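Local coordinates for protein flavohemoglobin (Malassezia yamatoensis, PDB 6O0A) that probably detoxifies nitric oxide, turning it to nitrate at its heme with electrons passed from NAD(P)H through a bound FAD, at residues Tyr211-Thr214 against Leu218-Pro221; Ala30-Ile35 against Glu141-Val146; Gly48-Ala53 against Tyr120-Gly125; Ala313-Arg316 against Glu320-Leu323. All blocks are in the same frame, centred on the assembly; numbering follows the deposited sequence. Where two conformers were deposited one is given.

Interaction 1 of 4, residues Tyr211-Thr214 against Leu218-Pro221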
loop_
_atom_site.group_PDB
_atom_site.type_symbol
_atom_site.label_atom_id
_atom_site.label_comp_id
_atom_site.label_asym_id
_atom_site.label_seq_id
_atom_site.Cartn_x
_atom_site.Cartn_y
_atom_site.Cartn_z
ATOM N N TYR A 211 -15.039 1.967 -2.057
ATOM C CA TYR A 211 -15.925 1.020 -1.390
ATOM C C TYR A 211 -17.063 0.615 -2.315
ATOM O O TYR A 211 -17.707 1.474 -2.923
ATOM C CB TYR A 211 -16.510 1.637 -0.108
ATOM C CG TYR A 211 -15.484 1.897 0.968
ATOM C CD1 TYR A 211 -14.541 2.920 0.834
ATOM C CD2 TYR A 211 -15.443 1.113 2.109
ATOM C CE1 TYR A 211 -13.588 3.149 1.819
ATOM C CE2 TYR A 211 -14.509 1.343 3.106
ATOM C CZ TYR A 211 -13.576 2.363 2.948
ATOM O OH TYR A 211 -12.634 2.578 3.928
ATOM N N ALA A 212 -17.334 -0.686 -2.382
ATOM C CA ALA A 212 -18.561 -1.168 -3.007
ATOM C C ALA A 212 -18.998 -2.435 -2.288
ATOM O O ALA A 212 -18.240 -3.031 -1.517
ATOM C CB ALA A 212 -18.373 -1.424 -4.503
ATOM N N ARG A 213 -20.225 -2.857 -2.550
ATOM C CA ARG A 213 -20.721 -4.055 -1.888
ATOM C C ARG A 213 -20.453 -5.291 -2.732
ATOM O O ARG A 213 -20.501 -5.248 -3.969
ATOM C CB ARG A 213 -22.210 -3.929 -1.565
ATOM C CG ARG A 213 -22.430 -2.885 -0.488
ATOM C CD ARG A 213 -23.760 -2.931 0.208
ATOM N NE ARG A 213 -23.776 -1.802 1.130
ATOM C CZ ARG A 213 -23.463 -1.883 2.420
ATOM N NH1 ARG A 213 -23.158 -3.047 2.970
ATOM N NH2 ARG A 213 -23.472 -0.789 3.166
ATOM N N THR A 214 -20.130 -6.388 -2.043
ATOM C CA THR A 214 -20.050 -7.696 -2.665
ATOM C C THR A 214 -21.431 -8.102 -3.170
ATOM O O THR A 214 -22.452 -7.505 -2.817
ATOM C CB THR A 214 -19.558 -8.734 -1.658
ATOM O OG1 THR A 214 -20.509 -8.808 -0.586
ATOM C CG2 THR A 214 -18.213 -8.334 -1.092
ATOM N N LEU A 218 -21.881 -7.208 1.429
ATOM C CA LEU A 218 -20.867 -6.703 2.362
ATOM C C LEU A 218 -20.083 -5.556 1.737
ATOM O O LEU A 218 -19.551 -5.696 0.630
ATOM C CB LEU A 218 -19.886 -7.808 2.766
ATOM C CG LEU A 218 -20.387 -8.868 3.744
ATOM C CD1 LEU A 218 -19.318 -9.913 3.948
ATOM C CD2 LEU A 218 -20.766 -8.215 5.067
ATOM N N LEU A 219 -19.980 -4.433 2.458
ATOM C CA LEU A 219 -19.176 -3.314 1.979
ATOM C C LEU A 219 -17.695 -3.666 2.098
ATOM O O LEU A 219 -17.245 -4.146 3.144
ATOM C CB LEU A 219 -19.496 -2.047 2.778
ATOM C CG LEU A 219 -18.973 -0.761 2.125
ATOM C CD1 LEU A 219 -19.755 -0.451 0.863
ATOM C CD2 LEU A 219 -19.036 0.405 3.096
ATOM N N GLN A 220 -16.942 -3.452 1.022
ATOM C CA GLN A 220 -15.536 -3.848 0.994
ATOM C C GLN A 220 -14.695 -2.756 0.353
ATOM O O GLN A 220 -15.066 -2.248 -0.713
ATOM C CB GLN A 220 -15.343 -5.153 0.228
ATOM C CG GLN A 220 -15.948 -6.354 0.906
ATOM C CD GLN A 220 -15.046 -6.873 1.991
ATOM O OE1 GLN A 220 -14.073 -7.569 1.712
ATOM N NE2 GLN A 220 -15.348 -6.529 3.234
ATOM N N PRO A 221 -13.576 -2.393 0.972
ATOM C CA PRO A 221 -12.657 -1.420 0.367
ATOM C C PRO A 221 -11.511 -2.062 -0.407
ATOM O O PRO A 221 -11.070 -3.160 -0.051
ATOM C CB PRO A 221 -12.115 -0.673 1.592
ATOM C CG PRO A 221 -12.007 -1.770 2.617
ATOM C CD PRO A 221 -13.229 -2.678 2.376
#
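With CG of Tyr-211 turned opposite its carbonyl carbon (chi1 -67°) and CG of Leu-219 opposite its own backbone N (chi1 -165°), the phenol ring lies over Pro-221 while the Leu-219 side chain crosses that of Tyr-211 at about a right angle. CB of Pro-221 sits over one face of the ring, 3.7 Å from its centroid and displaced toward the rim, in a CH-pi contact; CD2 of Leu-219 meets CD2 of Tyr-211 at 3.8 Å. Further along the same face of the sheet, the extended Arg-213 chain lays its guanidinium against Leu-219, whose CB lies over one face of the group. The charge itself is met by Asp-59 in a salt bridge, and NH1 also binds the carbonyl O of Gly-217. These residues form the turn end of the beta hairpin of strands 207-213 and 219-225, at the margin of the six-stranded antiparallel sheet of the FAD-binding domain. Ala-212 and Gln-220 form a hydrogen-bonded antiparallel pair, between the non-hydrogen-bonded pairs Tyr-211/Pro-221 and Arg-213/Leu-219, joined by Gln-220 N to Ala-212 O at 2.9 Å and by the longer Ala-212 N to Gln-220 O at 3.2 Å. Beyond the last strand pair, Thr-214 grips Leu-218 twice: its N donates to Leu-218 O at 2.8 Å, and its OG1 accepts from Leu-218 N at 2.9 Å while also bonding to Asp-216 in the turn. CG2 of Thr-214 packs on CG of Gln-220, 3.6 Å away. The bent Gln-220 chain returns NE2 to Leu-219 O, and its amide also bonds to the backbone of Phe-62 and Arg-64.

Interaction 2 of 4, residues Ala30-Ile35 against Glu141-Val146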
loop_
_atom_site.group_PDB
_atom_site.type_symbol
_atom_site.label_atom_id
_atom_site.label_comp_id
_atom_site.label_asym_id
_atom_site.label_seq_id
_atom_site.Cartn_x
_atom_site.Cartn_y
_atom_site.Cartn_z
ATOM N N ALA A 30 13.147 -14.305 25.110
ATOM C CA ALA A 30 13.074 -15.756 25.254
ATOM C C ALA A 30 11.891 -16.369 24.512
ATOM O O ALA A 30 11.982 -17.518 24.070
ATOM C CB ALA A 30 13.006 -16.137 26.731
ATOM N N THR A 31 10.785 -15.645 24.368
ATOM C CA THR A 31 9.572 -16.204 23.781
ATOM C C THR A 31 9.348 -15.782 22.336
ATOM O O THR A 31 8.396 -16.257 21.709
ATOM C CB THR A 31 8.347 -15.811 24.619
ATOM O OG1 THR A 31 8.212 -14.384 24.603
ATOM C CG2 THR A 31 8.508 -16.292 26.054
ATOM N N LEU A 32 10.190 -14.902 21.790
ATOM C CA LEU A 32 10.007 -14.474 20.406
ATOM C C LEU A 32 9.950 -15.639 19.425
ATOM O O LEU A 32 9.075 -15.620 18.543
ATOM C CB LEU A 32 11.118 -13.491 20.006
ATOM C CG LEU A 32 10.681 -12.106 19.517
ATOM C CD1 LEU A 32 11.899 -11.222 19.284
ATOM C CD2 LEU A 32 9.828 -12.184 18.253
ATOM N N PRO A 33 10.809 -16.667 19.510
ATOM C CA PRO A 33 10.686 -17.774 18.545
ATOM C C PRO A 33 9.364 -18.514 18.650
ATOM O O PRO A 33 8.762 -18.846 17.622
ATOM C CB PRO A 33 11.873 -18.681 18.898
ATOM C CG PRO A 33 12.833 -17.802 19.614
ATOM C CD PRO A 33 11.984 -16.854 20.385
ATOM N N VAL A 34 8.895 -18.777 19.873
ATOM C CA VAL A 34 7.630 -19.486 20.059
ATOM C C VAL A 34 6.476 -18.675 19.483
ATOM O O VAL A 34 5.635 -19.198 18.742
ATOM C CB VAL A 34 7.410 -19.804 21.548
ATOM C CG1 VAL A 34 5.994 -20.307 21.780
ATOM C CG2 VAL A 34 8.419 -20.832 22.016
ATOM N N ILE A 35 6.415 -17.385 19.820
ATOM C CA ILE A 35 5.331 -16.534 19.336
ATOM C C ILE A 35 5.345 -16.460 17.814
ATOM O O ILE A 35 4.306 -16.597 17.159
ATOM C CB ILE A 35 5.421 -15.137 19.977
ATOM C CG1 ILE A 35 5.176 -15.237 21.480
ATOM C CG2 ILE A 35 4.431 -14.190 19.335
ATOM C CD1 ILE A 35 3.797 -15.763 21.843
ATOM N N GLU A 141 1.959 -10.456 30.084
ATOM C CA GLU A 141 2.304 -9.088 30.470
ATOM C C GLU A 141 3.311 -8.471 29.501
ATOM O O GLU A 141 3.147 -7.328 29.056
ATOM C CB GLU A 141 2.860 -9.068 31.895
ATOM C CG GLU A 141 3.131 -7.674 32.420
ATOM C CD GLU A 141 3.764 -7.708 33.790
ATOM O OE1 GLU A 141 3.117 -8.214 34.730
ATOM O OE2 GLU A 141 4.919 -7.260 33.925
ATOM N N ALA A 142 4.365 -9.215 29.161
ATOM C CA ALA A 142 5.401 -8.661 28.296
ATOM C C ALA A 142 4.874 -8.393 26.890
ATOM O O ALA A 142 5.153 -7.338 26.307
ATOM C CB ALA A 142 6.600 -9.607 28.252
ATOM N N TRP A 143 4.099 -9.324 26.328
ATOM C CA TRP A 143 3.581 -9.110 24.980
ATOM C C TRP A 143 2.485 -8.048 24.955
ATOM O O TRP A 143 2.336 -7.329 23.957
ATOM C CB TRP A 143 3.109 -10.445 24.390
ATOM C CG TRP A 143 4.295 -11.239 23.924
ATOM C CD1 TRP A 143 4.951 -12.230 24.608
ATOM C CD2 TRP A 143 5.035 -11.034 22.708
ATOM N NE1 TRP A 143 6.032 -12.680 23.868
ATOM C CE2 TRP A 143 6.102 -11.961 22.702
ATOM C CE3 TRP A 143 4.889 -10.167 21.622
ATOM C CZ2 TRP A 143 7.016 -12.043 21.648
ATOM C CZ3 TRP A 143 5.791 -10.254 20.574
ATOM C CH2 TRP A 143 6.840 -11.188 20.596
ATOM N N THR A 144 1.735 -7.906 26.047
ATOM C CA THR A 144 0.804 -6.789 26.155
ATOM C C THR A 144 1.536 -5.449 26.088
ATOM O O THR A 144 1.073 -4.514 25.424
ATOM C CB THR A 144 0.000 -6.929 27.448
ATOM O OG1 THR A 144 -0.798 -8.117 27.358
ATOM C CG2 THR A 144 -0.894 -5.717 27.683
ATOM N N GLU A 145 2.685 -5.338 26.766
ATOM C CA GLU A 145 3.464 -4.109 26.683
ATOM C C GLU A 145 3.886 -3.829 25.244
ATOM O O GLU A 145 3.769 -2.694 24.767
ATOM C CB GLU A 145 4.691 -4.193 27.586
ATOM C CG GLU A 145 5.434 -2.859 27.645
ATOM C CD GLU A 145 6.670 -2.885 28.525
ATOM O OE1 GLU A 145 6.809 -3.810 29.356
ATOM O OE2 GLU A 145 7.508 -1.970 28.375
ATOM N N VAL A 146 4.372 -4.860 24.544
ATOM C CA VAL A 146 4.751 -4.730 23.138
ATOM C C VAL A 146 3.561 -4.256 22.313
ATOM O O VAL A 146 3.670 -3.308 21.528
ATOM C CB VAL A 146 5.305 -6.067 22.607
ATOM C CG1 VAL A 146 5.563 -6.005 21.095
ATOM C CG2 VAL A 146 6.573 -6.451 23.343
#
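A single polar bond joins the helix segments 30-35 and 141-146: the indole NE1 of Trp-143 donates to OG1 of Thr-31 at 2.9 Å. The bond is nearly straight, 163° at the hydrogen, and OG1 lies close to the plane of the indole. Thr-31 holds OG1 between its backbone N and carbonyl carbon (chi1 62°), where the hydroxyl both receives the indole N-H and bonds to the carbonyl O of Val-27 one turn earlier in helix 25-53.

The remaining contact is apolar and gathers round the same indole. Ile-35 comes over one face, with CG1 3.6 Å from Trp-143 CE2 near the junction of the two rings and CG2 above the six-membered ring, 4.1 Å from its centroid, in a CH-pi contact. Leu-32 instead approaches the edge: in one of its two conformers, and so less certainly, CD2 lies near the ring plane, 3.9 Å from CH2 of Trp-143. The indole therefore bridges two segments whose axes approach to 11.8 Å and cross at 79°, a separation too wide for close backbone packing. Both belong to the globin part of the protein, and Ala-84 of helix 75-89 and Phe-124 of helix 115-131 also touch Trp-143.

Because the N-H bond lies at the edge and the isoleucine over a face, the two probably restrain the indole in different directions, its slide within the plane and its tilt. The buried Trp-143 N-H is satisfied by Thr-31, and the hydroxyl that receives it is itself tied to its own helix.

Interaction 3 of 4, residues Gly48-Ala53 against Tyr120-Gly125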
loop_
_atom_site.group_PDB
_atom_site.type_symbol
_atom_site.label_atom_id
_atom_site.label_comp_id
_atom_site.label_asym_id
_atom_site.label_seq_id
_atom_site.Cartn_x
_atom_site.Cartn_y
_atom_site.Cartn_z
ATOM N N GLY A 48 -11.393 -14.966 13.487
ATOM C CA GLY A 48 -12.664 -15.661 13.632
ATOM C C GLY A 48 -13.447 -15.183 14.842
ATOM O O GLY A 48 -14.646 -14.884 14.747
ATOM N N ASP A 49 -12.772 -15.090 15.990
ATOM C CA ASP A 49 -13.405 -14.605 17.215
ATOM C C ASP A 49 -13.843 -13.154 17.067
ATOM O O ASP A 49 -14.975 -12.795 17.414
ATOM C CB ASP A 49 -12.435 -14.732 18.398
ATOM C CG ASP A 49 -12.162 -16.173 18.794
ATOM O OD1 ASP A 49 -12.884 -17.083 18.333
ATOM O OD2 ASP A 49 -11.214 -16.392 19.578
ATOM N N MET A 50 -12.944 -12.294 16.577
ATOM C CA MET A 50 -13.270 -10.873 16.489
ATOM C C MET A 50 -14.431 -10.623 15.537
ATOM O O MET A 50 -15.339 -9.843 15.839
ATOM C CB MET A 50 -12.052 -10.065 16.042
ATOM C CG MET A 50 -12.389 -8.586 15.925
ATOM S SD MET A 50 -10.908 -7.577 15.738
ATOM C CE MET A 50 -10.242 -8.223 14.194
ATOM N N LEU A 51 -14.407 -11.257 14.366
ATOM C CA LEU A 51 -15.434 -10.989 13.368
ATOM C C LEU A 51 -16.764 -11.660 13.696
ATOM O O LEU A 51 -17.803 -11.245 13.166
ATOM C CB LEU A 51 -14.924 -11.407 11.984
ATOM C CG LEU A 51 -13.689 -10.601 11.547
ATOM C CD1 LEU A 51 -13.186 -11.053 10.183
ATOM C CD2 LEU A 51 -13.975 -9.093 11.530
ATOM N N GLN A 52 -16.771 -12.659 14.579
ATOM C CA GLN A 52 -18.043 -13.143 15.099
ATOM C C GLN A 52 -18.655 -12.132 16.061
ATOM O O GLN A 52 -19.877 -11.937 16.072
ATOM C CB GLN A 52 -17.853 -14.484 15.800
ATOM C CG GLN A 52 -19.164 -15.146 16.206
ATOM C CD GLN A 52 -19.716 -14.666 17.553
ATOM O OE1 GLN A 52 -19.027 -13.998 18.332
ATOM N NE2 GLN A 52 -20.966 -15.017 17.829
ATOM N N ALA A 53 -17.825 -11.520 16.909
ATOM C CA ALA A 53 -18.322 -10.570 17.898
ATOM C C ALA A 53 -18.617 -9.214 17.280
ATOM O O ALA A 53 -19.504 -8.500 17.765
ATOM C CB ALA A 53 -17.302 -10.416 19.030
ATOM N N TYR A 120 -6.866 -5.935 20.671
ATOM C CA TYR A 120 -6.163 -6.493 21.823
ATOM C C TYR A 120 -6.958 -7.646 22.434
ATOM O O TYR A 120 -6.412 -8.722 22.696
ATOM C CB TYR A 120 -5.893 -5.426 22.888
ATOM C CG TYR A 120 -5.231 -6.079 24.091
ATOM C CD1 TYR A 120 -3.871 -6.357 24.087
ATOM C CD2 TYR A 120 -5.981 -6.494 25.187
ATOM C CE1 TYR A 120 -3.259 -6.992 25.163
ATOM C CE2 TYR A 120 -5.383 -7.137 26.264
ATOM C CZ TYR A 120 -4.024 -7.387 26.246
ATOM O OH TYR A 120 -3.438 -8.025 27.323
ATOM N N LYS A 121 -8.251 -7.429 22.655
ATOM C CA LYS A 121 -9.083 -8.433 23.311
ATOM C C LYS A 121 -9.071 -9.751 22.548
ATOM O O LYS A 121 -8.788 -10.812 23.118
ATOM C CB LYS A 121 -10.509 -7.902 23.440
ATOM C CG LYS A 121 -11.455 -8.928 23.996
ATOM C CD LYS A 121 -12.855 -8.388 24.138
ATOM C CE LYS A 121 -13.746 -9.451 24.779
ATOM N NZ LYS A 121 -15.105 -8.927 25.084
ATOM N N TYR A 122 -9.377 -9.710 21.252
ATOM C CA TYR A 122 -9.498 -10.960 20.506
ATOM C C TYR A 122 -8.145 -11.546 20.146
ATOM O O TYR A 122 -8.005 -12.774 20.117
ATOM C CB TYR A 122 -10.376 -10.745 19.268
ATOM C CG TYR A 122 -11.765 -10.409 19.745
ATOM C CD1 TYR A 122 -12.541 -11.380 20.361
ATOM C CD2 TYR A 122 -12.243 -9.109 19.705
ATOM C CE1 TYR A 122 -13.787 -11.079 20.865
ATOM C CE2 TYR A 122 -13.486 -8.800 20.209
ATOM C CZ TYR A 122 -14.250 -9.791 20.784
ATOM O OH TYR A 122 -15.487 -9.497 21.307
ATOM N N LEU A 123 -7.135 -10.711 19.903
ATOM C CA LEU A 123 -5.812 -11.255 19.629
ATOM C C LEU A 123 -5.275 -11.993 20.845
ATOM O O LEU A 123 -4.789 -13.125 20.739
ATOM C CB LEU A 123 -4.846 -10.144 19.200
ATOM C CG LEU A 123 -3.423 -10.620 18.937
ATOM C CD1 LEU A 123 -3.437 -11.684 17.842
ATOM C CD2 LEU A 123 -2.564 -9.441 18.500
ATOM N N PHE A 124 -5.357 -11.373 22.021
ATOM C CA PHE A 124 -4.776 -12.014 23.185
ATOM C C PHE A 124 -5.645 -13.148 23.700
ATOM O O PHE A 124 -5.109 -14.088 24.298
ATOM C CB PHE A 124 -4.470 -10.952 24.245
ATOM C CG PHE A 124 -3.130 -10.293 24.017
ATOM C CD1 PHE A 124 -2.944 -9.442 22.934
ATOM C CD2 PHE A 124 -2.044 -10.581 24.835
ATOM C CE1 PHE A 124 -1.700 -8.858 22.685
ATOM C CE2 PHE A 124 -0.794 -10.000 24.592
ATOM C CZ PHE A 124 -0.628 -9.138 23.521
ATOM N N GLY A 125 -6.948 -13.117 23.423
ATOM C CA GLY A 125 -7.763 -14.300 23.663
ATOM C C GLY A 125 -7.318 -15.481 22.817
ATOM O O GLY A 125 -7.313 -16.629 23.276
HETATM O O HOH W 1 -10.251 -14.292 20.921
#
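Two helices of the heme-binding globin domain, 25-53 and 115-131, pack here in roughly antiparallel fashion, their segment axes 142° apart and 9.0 Å away at closest approach. The ring of Tyr-122 carries most of the contact from segment 120-125, lying against the backbone of segment 48-53. CA of Met-50 sits over one face of the ring, 3.9 Å from its centroid and 21° off the normal, in a CH-pi contact. Beside it, CB of Met-50 meets CB of Tyr-122 at 3.7 Å. The rest of the methionine chain starts opposite its backbone N (chi1 179°) and leads away from segment 120-125, to lie on Thr-118 and Val-119 of the same helix; its side chain is about 5 Å from the bound heme. At the far end of the phenol, CB of Ala-53 lies 3.6 Å from CZ of Tyr-122. Nearer the CB end, CB of Asp-49 approaches CD1 of Tyr-122 obliquely at 3.9 Å. Within its own helix, Lys-121 lays CG over the opposite face of the ring, sandwiching it between an aliphatic chain and the backbone of Met-50.

The polar link runs through a water. This molecule donates to OD2 of Asp-49 at 2.7 Å and to the carbonyl O of Tyr-122 at 2.8 Å, while OD2 also forms a salt bridge with Lys-129. The carboxylate oxygen thus joins the helices both directly and through solvent; the nearby ammonium group would be expected to stabilise its negative charge.

Interaction 4 of 4, residues Ala313-Arg316 against Glu320-Leu323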
loop_
_atom_site.group_PDB
_atom_site.type_symbol
_atom_site.label_atom_id
_atom_site.label_comp_id
_atom_site.label_asym_id
_atom_site.label_seq_id
_atom_site.Cartn_x
_atom_site.Cartn_y
_atom_site.Cartn_z
ATOM N N ALA A 313 9.268 0.567 -18.176
ATOM C CA ALA A 313 7.954 -0.024 -17.956
ATOM C C ALA A 313 7.838 -1.347 -18.701
ATOM O O ALA A 313 8.244 -1.457 -19.859
ATOM C CB ALA A 313 6.853 0.948 -18.400
ATOM N N SER A 314 7.276 -2.346 -18.030
ATOM C CA SER A 314 7.107 -3.682 -18.579
ATOM C C SER A 314 5.628 -3.965 -18.814
ATOM O O SER A 314 4.775 -3.524 -18.040
ATOM C CB SER A 314 7.695 -4.730 -17.629
ATOM O OG SER A 314 7.706 -6.020 -18.221
ATOM N N SER A 315 5.344 -4.691 -19.895
ATOM C CA SER A 315 3.995 -5.115 -20.231
ATOM C C SER A 315 4.101 -6.379 -21.075
ATOM O O SER A 315 5.158 -6.711 -21.594
ATOM C CB SER A 315 3.230 -4.014 -20.984
ATOM O OG SER A 315 1.912 -4.431 -21.296
ATOM N N ARG A 316 2.981 -7.095 -21.209
ATOM C CA ARG A 316 3.004 -8.257 -22.086
ATOM C C ARG A 316 3.172 -7.840 -23.544
ATOM O O ARG A 316 3.803 -8.554 -24.323
ATOM C CB ARG A 316 1.731 -9.079 -21.891
ATOM C CG ARG A 316 1.648 -9.675 -20.498
ATOM C CD ARG A 316 0.304 -10.340 -20.239
ATOM N NE ARG A 316 0.093 -11.476 -21.128
ATOM C CZ ARG A 316 0.466 -12.719 -20.850
ATOM N NH1 ARG A 316 1.075 -12.990 -19.703
ATOM N NH2 ARG A 316 0.233 -13.690 -21.723
ATOM N N GLU A 320 -1.239 -4.006 -24.513
ATOM C CA GLU A 320 -1.652 -4.283 -23.148
ATOM C C GLU A 320 -1.001 -3.364 -22.120
ATOM O O GLU A 320 -1.252 -3.527 -20.922
ATOM C CB GLU A 320 -1.346 -5.743 -22.802
ATOM C CG GLU A 320 -2.227 -6.750 -23.513
ATOM C CD GLU A 320 -1.697 -8.163 -23.355
ATOM O OE1 GLU A 320 -1.907 -8.770 -22.282
ATOM O OE2 GLU A 320 -1.038 -8.651 -24.292
ATOM N N ALA A 321 -0.192 -2.389 -22.556
ATOM C CA ALA A 321 0.449 -1.460 -21.634
ATOM C C ALA A 321 -0.532 -0.372 -21.216
ATOM O O ALA A 321 -0.830 0.530 -22.015
ATOM C CB ALA A 321 1.683 -0.830 -22.291
ATOM N N PRO A 322 -1.060 -0.405 -19.993
ATOM C CA PRO A 322 -2.079 0.586 -19.622
ATOM C C PRO A 322 -1.477 1.977 -19.522
ATOM O O PRO A 322 -0.401 2.158 -18.955
ATOM C CB PRO A 322 -2.593 0.089 -18.263
ATOM C CG PRO A 322 -1.517 -0.748 -17.718
ATOM C CD PRO A 322 -0.752 -1.331 -18.888
ATOM N N LEU A 323 -2.167 2.947 -20.116
ATOM C CA LEU A 323 -1.837 4.365 -19.993
ATOM C C LEU A 323 -0.500 4.717 -20.638
ATOM O O LEU A 323 0.080 5.765 -20.336
ATOM C CB LEU A 323 -1.847 4.801 -18.522
ATOM C CG LEU A 323 -3.152 4.427 -17.807
ATOM C CD1 LEU A 323 -3.120 4.948 -16.370
ATOM C CD2 LEU A 323 -4.364 4.968 -18.563
#
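Arg-316 and Glu-320 cross with their flat ends turned 50° apart, so guanidinium and carboxylate do not meet as parallel plates. Instead OE1 of Glu-320 comes to the edge of the guanidinium, near its plane on the NE side, and forms a rather long salt bridge of 3.6 Å to NE of Arg-316. The bend of the arginine chain at chi3 (64°) sets the direction of NE; CD, just before it, lies 3.4 Å from OE1 of Glu-320. The glutamate's second oxygen, OE2, lies 3.7 Å from CB of Arg-316 and is hydrogen-bonded to the hydroxyl of Ser-317, so the turn between the segments fixes one oxygen while the other faces the arginine.

The CB of Ser-315 is directed at segment 320-323. In the conformer described here, one of two, its OG stands opposite the backbone N (chi1 -179°), close to the peptide that joins Glu-320 to Ala-321: OG is 3.2 Å from Ala-321 N, but the angle is too poor for a hydrogen bond. The serine hydroxyl bonds to the carbonyl O of Ser-317 instead. Alongside, CB of Ser-315 packs against CB of Ala-321 at 3.8 Å.

The chain here leaves strand 308-315 of the parallel sheet and turns back toward helix 324-332, for which Leu-323 is the N-cap residue. Such a turn at the C-terminal end of a strand is typical of the beta-alpha units of the NAD-binding domain in ferredoxin reductase-like proteins.

In the fold
Interactions 2 and 3 share helix 25-53 and lie in the globin domain, their centres 18 Å apart. They touch directly: OG1 of Thr-144 and OH of Tyr-120 are 2.6 Å apart, a probable hydrogen bond, and Phe-124 packs against Thr-144. Interaction 1 belongs to the FAD-binding domain, yet its nearest atoms come within about 9 Å of interaction 3. Its side chains come near both cofactors, Pro-221 about 6 Å from the heme and Gln-220 about 7 Å from FAD. Interaction 4, in the NAD-binding domain, lies across the chain's centre from interactions 2 and 3, with Ser-315 about 13 Å from FAD.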